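Local coordinates for malate synthase (Haloferax volcanii, PDB 3OYZ), which catalyses the magnesium-dependent Claisen condensation of acetyl-CoA with glyoxylate, then hydrolyses the malyl-CoA intermediate to malate and CoA in the glyoxylate cycle, at residues L333-S338 with I381-R385; F402-E407 with V425-V431. All coordinates share one frame. Residue numbers count along the deposited sequence, not the author numbering.

Contact 1 (L333-S338 with I381-R385)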
loop_
_atom_site.group_PDB
_atom_site.type_symbol
_atom_site.label_atom_id
_atom_site.label_comp_id
_atom_site.label_asym_id
_atom_site.label_seq_id
_atom_site.Cartn_x
_atom_site.Cartn_y
_atom_site.Cartn_z
ATOM N N LEU A 333 16.975 -4.609 27.916
ATOM C CA LEU A 333 16.059 -3.733 28.666
ATOM C C LEU A 333 15.513 -2.523 27.890
ATOM O O LEU A 333 14.316 -2.237 27.954
ATOM C CB LEU A 333 16.677 -3.281 29.995
ATOM C CG LEU A 333 16.273 -3.981 31.299
ATOM C CD1 LEU A 333 16.249 -2.933 32.412
ATOM C CD2 LEU A 333 14.904 -4.660 31.237
ATOM N N LEU A 334 16.395 -1.810 27.190
ATOM C CA LEU A 334 16.017 -0.751 26.255
ATOM C C LEU A 334 15.177 -1.320 25.119
ATOM O O LEU A 334 14.195 -0.713 24.707
ATOM C CB LEU A 334 17.251 -0.065 25.678
ATOM C CG LEU A 334 18.051 0.738 26.701
ATOM C CD1 LEU A 334 19.471 1.022 26.210
ATOM C CD2 LEU A 334 17.309 1.998 27.092
ATOM N N GLY A 335 15.564 -2.482 24.607
ATOM C CA GLY A 335 14.710 -3.249 23.714
ATOM C C GLY A 335 13.312 -3.458 24.276
ATOM O O GLY A 335 12.372 -3.623 23.503
ATOM N N LEU A 336 13.141 -3.430 25.601
ATOM C CA LEU A 336 11.823 -3.708 26.192
ATOM C C LEU A 336 11.042 -2.511 26.759
ATOM O O LEU A 336 9.817 -2.567 26.906
ATOM C CB LEU A 336 11.898 -4.845 27.225
ATOM C CG LEU A 336 12.390 -6.242 26.820
ATOM C CD1 LEU A 336 12.672 -7.047 28.086
ATOM C CD2 LEU A 336 11.413 -6.967 25.867
ATOM N N THR A 337 11.745 -1.431 27.084
ATOM C CA THR A 337 11.085 -0.233 27.571
ATOM C C THR A 337 10.730 0.751 26.450
ATOM O O THR A 337 11.372 0.768 25.403
ATOM C CB THR A 337 11.968 0.487 28.583
ATOM O OG1 THR A 337 13.211 0.821 27.951
ATOM C CG2 THR A 337 12.238 -0.441 29.747
ATOM N N SER A 338 9.702 1.565 26.667
ATOM C CA SER A 338 9.516 2.796 25.904
ATOM C C SER A 338 8.952 3.876 26.810
ATOM O O SER A 338 8.339 3.573 27.831
ATOM C CB SER A 338 8.583 2.578 24.710
ATOM O OG SER A 338 7.522 1.715 25.055
ATOM N N ILE A 381 18.848 2.880 32.801
ATOM C CA ILE A 381 18.985 2.844 31.338
ATOM C C ILE A 381 19.008 4.231 30.675
ATOM O O ILE A 381 18.593 5.232 31.278
ATOM C CB ILE A 381 17.871 2.000 30.669
ATOM C CG1 ILE A 381 16.489 2.500 31.109
ATOM C CG2 ILE A 381 18.072 0.506 30.909
ATOM C CD1 ILE A 381 15.341 2.016 30.237
ATOM N N GLU A 382 19.470 4.254 29.422
ATOM C CA GLU A 382 19.715 5.473 28.634
ATOM C C GLU A 382 19.334 5.234 27.159
ATOM O O GLU A 382 20.038 4.515 26.445
ATOM C CB GLU A 382 21.184 5.883 28.787
ATOM C CG GLU A 382 21.597 7.213 28.166
ATOM C CD GLU A 382 22.712 7.909 28.945
ATOM O OE1 GLU A 382 23.497 7.225 29.638
ATOM O OE2 GLU A 382 22.810 9.156 28.883
ATOM N N LYS A 383 18.212 5.802 26.709
ATOM C CA LYS A 383 17.686 5.592 25.349
ATOM C C LYS A 383 18.143 6.764 24.483
ATOM O O LYS A 383 17.877 7.904 24.858
ATOM C CB LYS A 383 16.159 5.558 25.409
ATOM C CG LYS A 383 15.511 4.464 24.581
ATOM C CD LYS A 383 14.021 4.408 24.908
ATOM C CE LYS A 383 13.443 3.068 24.493
ATOM N NZ LYS A 383 13.896 2.011 25.427
ATOM N N ASP A 384 18.845 6.504 23.380
ATOM C CA ASP A 384 19.384 7.562 22.495
ATOM C C ASP A 384 18.606 7.646 21.174
ATOM O O ASP A 384 18.320 6.631 20.552
ATOM C CB ASP A 384 20.857 7.335 22.101
ATOM C CG ASP A 384 21.860 7.689 23.196
ATOM O OD1 ASP A 384 21.497 7.793 24.392
ATOM O OD2 ASP A 384 23.048 7.826 22.829
ATOM N N ARG A 385 18.311 8.852 20.707
ATOM C CA ARG A 385 17.702 9.032 19.381
ATOM C C ARG A 385 18.359 10.236 18.715
ATOM O O ARG A 385 18.512 11.280 19.373
ATOM C CB ARG A 385 16.209 9.286 19.546
ATOM C CG ARG A 385 15.461 9.299 18.224
ATOM C CD ARG A 385 14.115 9.986 18.375
ATOM N NE ARG A 385 13.464 9.971 17.060
ATOM C CZ ARG A 385 12.181 10.249 16.856
ATOM N NH1 ARG A 385 11.411 10.562 17.882
ATOM N NH2 ARG A 385 11.686 10.246 15.628
#
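Ile381 opens the second segment with its CB directed at the other one. Its branched side chain lies against two leucines of helix 329-334: CG2 is 4.1 Å from Leu333 CB, and CB is 3.6 Å from Leu334 CD2. CD1 reaches further and comes within 3.3 Å of Thr337 OG1. Glu382 points its CB away, and its contact is made by the backbone, with its O 3.5 Å from Leu334 CD1. At Lys383 the packing gives way to polar bonding. The aliphatic chain of Lys383, bent at its last bond, passes Ser338, where CE lies 4.2 Å from Ser338 CA, and delivers the ammonium to three acceptors: NZ donates to Leu334 O at 2.8 Å, to Thr337 O at 2.8 Å and to Thr337 OG1 at 2.9 Å. One charged group thus ties the carbonyl of a helical residue to the strand residue that follows the turn. Thr337 OG1 also bonds weakly to Leu333 O (3.3 Å), which binds the same turn from within. Beyond Lys383 the segments diverge. Asp384 forms a salt bridge with Arg236, a residue assigned to acetyl-CoA binding, and Arg385 forms one with Asp233. Thr337 and Ser338 continue as an antiparallel ladder with a strand of a second subunit, and Leu336 packs on Ala283 of that chain. Strand 382-387 pairs antiparallel with strand 364-369, so the lysine joins a two-stranded antiparallel sheet to a helix-turn-strand unit at the trimer interface, on the acetyl-CoA side of the malate synthase TIM barrel.

Contact 2 (F402-E407 with V425-V431)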
loop_
_atom_site.group_PDB
_atom_site.type_symbol
_atom_site.label_atom_id
_atom_site.label_comp_id
_atom_site.label_asym_id
_atom_site.label_seq_id
_atom_site.Cartn_x
_atom_site.Cartn_y
_atom_site.Cartn_z
ATOM N N PHE A 402 -3.302 20.242 19.179
ATOM C CA PHE A 402 -3.851 20.840 20.401
ATOM C C PHE A 402 -4.199 22.308 20.127
ATOM O O PHE A 402 -5.313 22.757 20.365
ATOM C CB PHE A 402 -2.859 20.751 21.578
ATOM C CG PHE A 402 -3.337 21.535 22.779
ATOM C CD1 PHE A 402 -4.242 20.969 23.659
ATOM C CD2 PHE A 402 -2.995 22.875 22.942
ATOM C CE1 PHE A 402 -4.749 21.691 24.751
ATOM C CE2 PHE A 402 -3.487 23.619 24.039
ATOM C CZ PHE A 402 -4.387 23.043 24.909
ATOM N N GLN A 403 -3.263 23.063 19.581
ATOM C CA GLN A 403 -3.508 24.464 19.244
ATOM C C GLN A 403 -4.699 24.743 18.328
ATOM O O GLN A 403 -5.483 25.675 18.608
ATOM C CB GLN A 403 -2.257 25.060 18.607
ATOM C CG GLN A 403 -1.053 25.247 19.542
ATOM C CD GLN A 403 0.179 25.664 18.767
ATOM O OE1 GLN A 403 0.194 25.592 17.540
ATOM N NE2 GLN A 403 1.219 26.088 19.463
ATOM N N ASP A 404 -4.831 23.952 17.252
ATOM C CA ASP A 404 -5.987 24.001 16.374
ATOM C C ASP A 404 -7.279 23.860 17.147
ATOM O O ASP A 404 -8.223 24.587 16.859
ATOM C CB ASP A 404 -5.993 22.903 15.291
ATOM C CG ASP A 404 -7.059 23.137 14.240
ATOM O OD1 ASP A 404 -7.057 24.214 13.622
ATOM O OD2 ASP A 404 -7.952 22.297 14.003
ATOM N N VAL A 405 -7.331 22.876 18.036
ATOM C CA VAL A 405 -8.476 22.528 18.845
ATOM C C VAL A 405 -8.805 23.641 19.855
ATOM O O VAL A 405 -9.939 24.069 19.973
ATOM C CB VAL A 405 -8.213 21.237 19.629
ATOM C CG1 VAL A 405 -9.270 21.124 20.729
ATOM C CG2 VAL A 405 -8.296 19.996 18.739
ATOM N N TYR A 406 -7.799 24.133 20.561
ATOM C CA TYR A 406 -8.000 25.258 21.473
ATOM C C TYR A 406 -8.548 26.491 20.734
ATOM O O TYR A 406 -9.611 26.995 21.101
ATOM C CB TYR A 406 -6.702 25.536 22.238
ATOM C CG TYR A 406 -6.870 26.408 23.467
ATOM C CD1 TYR A 406 -7.244 25.858 24.692
ATOM C CD2 TYR A 406 -6.631 27.780 23.399
ATOM C CE1 TYR A 406 -7.396 26.673 25.813
ATOM C CE2 TYR A 406 -6.791 28.607 24.513
ATOM C CZ TYR A 406 -7.178 28.044 25.706
ATOM O OH TYR A 406 -7.339 28.859 26.808
ATOM N N GLU A 407 -7.870 26.944 19.680
ATOM C CA GLU A 407 -8.347 28.027 18.814
ATOM C C GLU A 407 -9.792 27.925 18.301
ATOM O O GLU A 407 -10.492 28.934 18.153
ATOM C CB GLU A 407 -7.385 28.206 17.624
ATOM C CG GLU A 407 -6.235 29.169 17.926
ATOM C CD GLU A 407 -4.999 29.057 17.027
ATOM O OE1 GLU A 407 -4.615 27.927 16.657
ATOM O OE2 GLU A 407 -4.387 30.109 16.708
ATOM N N VAL A 425 -1.390 24.438 29.439
ATOM C CA VAL A 425 -2.126 24.989 28.318
ATOM C C VAL A 425 -1.472 26.212 27.706
ATOM O O VAL A 425 -1.385 26.295 26.475
ATOM C CB VAL A 425 -3.609 25.255 28.637
ATOM C CG1 VAL A 425 -4.305 25.999 27.503
ATOM C CG2 VAL A 425 -4.337 23.965 28.924
ATOM N N GLU A 426 -1.030 27.162 28.534
ATOM C CA GLU A 426 -0.634 28.472 28.009
ATOM C C GLU A 426 0.761 28.306 27.452
ATOM O O GLU A 426 1.124 28.976 26.485
ATOM C CB GLU A 426 -0.710 29.604 29.043
ATOM C CG GLU A 426 -2.138 30.117 29.360
ATOM C CD GLU A 426 -3.097 30.223 28.144
ATOM O OE1 GLU A 426 -2.710 30.750 27.063
ATOM O OE2 GLU A 426 -4.273 29.787 28.277
ATOM N N ARG A 427 1.500 27.345 27.995
ATOM C CA ARG A 427 2.791 26.985 27.400
ATOM C C ARG A 427 2.696 26.402 25.975
ATOM O O ARG A 427 3.481 26.804 25.111
ATOM C CB ARG A 427 3.547 26.021 28.314
ATOM C CG ARG A 427 5.033 25.987 28.025
ATOM C CD ARG A 427 5.795 25.589 29.265
ATOM N NE ARG A 427 6.336 24.236 29.235
ATOM C CZ ARG A 427 7.470 23.881 28.633
ATOM N NH1 ARG A 427 8.180 24.771 27.946
ATOM N NH2 ARG A 427 7.885 22.622 28.716
ATOM N N ALA A 428 1.757 25.470 25.763
ATOM C CA ALA A 428 1.470 24.797 24.478
ATOM C C ALA A 428 1.068 25.833 23.455
ATOM O O ALA A 428 1.630 25.889 22.361
ATOM C CB ALA A 428 0.330 23.809 24.621
ATOM N N MET A 429 0.123 26.682 23.854
ATOM C CA MET A 429 -0.285 27.779 23.002
ATOM C C MET A 429 0.833 28.711 22.587
ATOM O O MET A 429 0.598 29.455 21.652
ATOM C CB MET A 429 -1.461 28.574 23.565
ATOM C CG MET A 429 -2.707 27.755 23.797
ATOM S SD MET A 429 -3.090 26.771 22.316
ATOM C CE MET A 429 -3.845 27.922 21.186
ATOM N N GLU A 430 2.032 28.622 23.166
ATOM C CA GLU A 430 3.145 29.488 22.765
ATOM C C GLU A 430 4.047 28.960 21.657
ATOM O O GLU A 430 4.615 29.761 20.915
ATOM C CB GLU A 430 4.093 29.797 23.932
ATOM C CG GLU A 430 3.475 30.377 25.195
ATOM C CD GLU A 430 3.296 31.883 25.160
ATOM O OE1 GLU A 430 2.873 32.409 24.101
ATOM O OE2 GLU A 430 3.569 32.518 26.203
ATOM N N VAL A 431 4.226 27.644 21.582
ATOM C CA VAL A 431 5.188 27.001 20.683
ATOM C C VAL A 431 5.070 27.472 19.229
ATOM O O VAL A 431 3.958 27.743 18.784
ATOM C CB VAL A 431 4.972 25.478 20.731
ATOM C CG1 VAL A 431 5.904 24.728 19.798
ATOM C CG2 VAL A 431 5.109 24.984 22.147
#
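Met429 is the main bump of this interface. Its side chain, m at all three chi angles, folds into a hollow on helix 397-408 lined by Phe402, Gln403, Tyr406 and Glu407, two pairs of neighbours one turn apart. The sulfur lies against both aromatic rings, with SD 3.6 Å from Phe402 CE2 and 4.8 and 4.6 Å from the centroids of the Phe402 and Tyr406 rings, two oblique Met-aromatic contacts. Gln403 CG forms another wall, 3.8 Å from Met429 SD, while the methyl closes the far end: Met429 CE lies 3.6 Å from Tyr406 CD2 and 4.2 Å from Glu407 CG. A second, smaller bump is Val425, whose CG1 rests against both aromatics, at the edge of the Phe402 ring, 3.9 Å from Phe402 CZ and 3.6 Å from Tyr406 CE1. In return the Phe402 ring fits against Ala428, where the small side chain allows CD2 to come within 3.8 Å of Ala428 CB. At the border of this apolar fit, Gln403 NE2 gives its hydrogens to both ends of the type I turn from Ala428 to Val431, bonding to Ala428 O at 2.9 Å and to Val431 O at 3.3 Å. Tyr406 stacks on His413 and Phe402 meets Tyr420 at about a right angle, so helix 413-420 shares the aromatic layer. On another side of helix 397-408, Asp404 makes a salt bridge to Arg8 of a second subunit. This packing of a helix against the end of a neighbouring helix and the turn after it belongs to the C-terminal helical domain that follows the TIM barrel in malate synthases.

Following the chain from its N terminus, the eight-stranded barrel comes first and both contacts lie after it. Contact 1 closes a loop of 42 residues holding helix 343-358 and strand 364-369, with 372-380 not modelled. Strand 382-387 then leads to Asp388, the predicted proton acceptor, and on into the C-terminal helices. There contact 2 closes a shorter loop of 17 residues around helix 413-420. The loops follow in series, neither nested nor crossed, with nearest atoms about 15 Å apart. Helix 343-358 connects them: it belongs to the first loop, yet Met343 packs on Phe402 and Ala428. Both contacts also touch a second subunit.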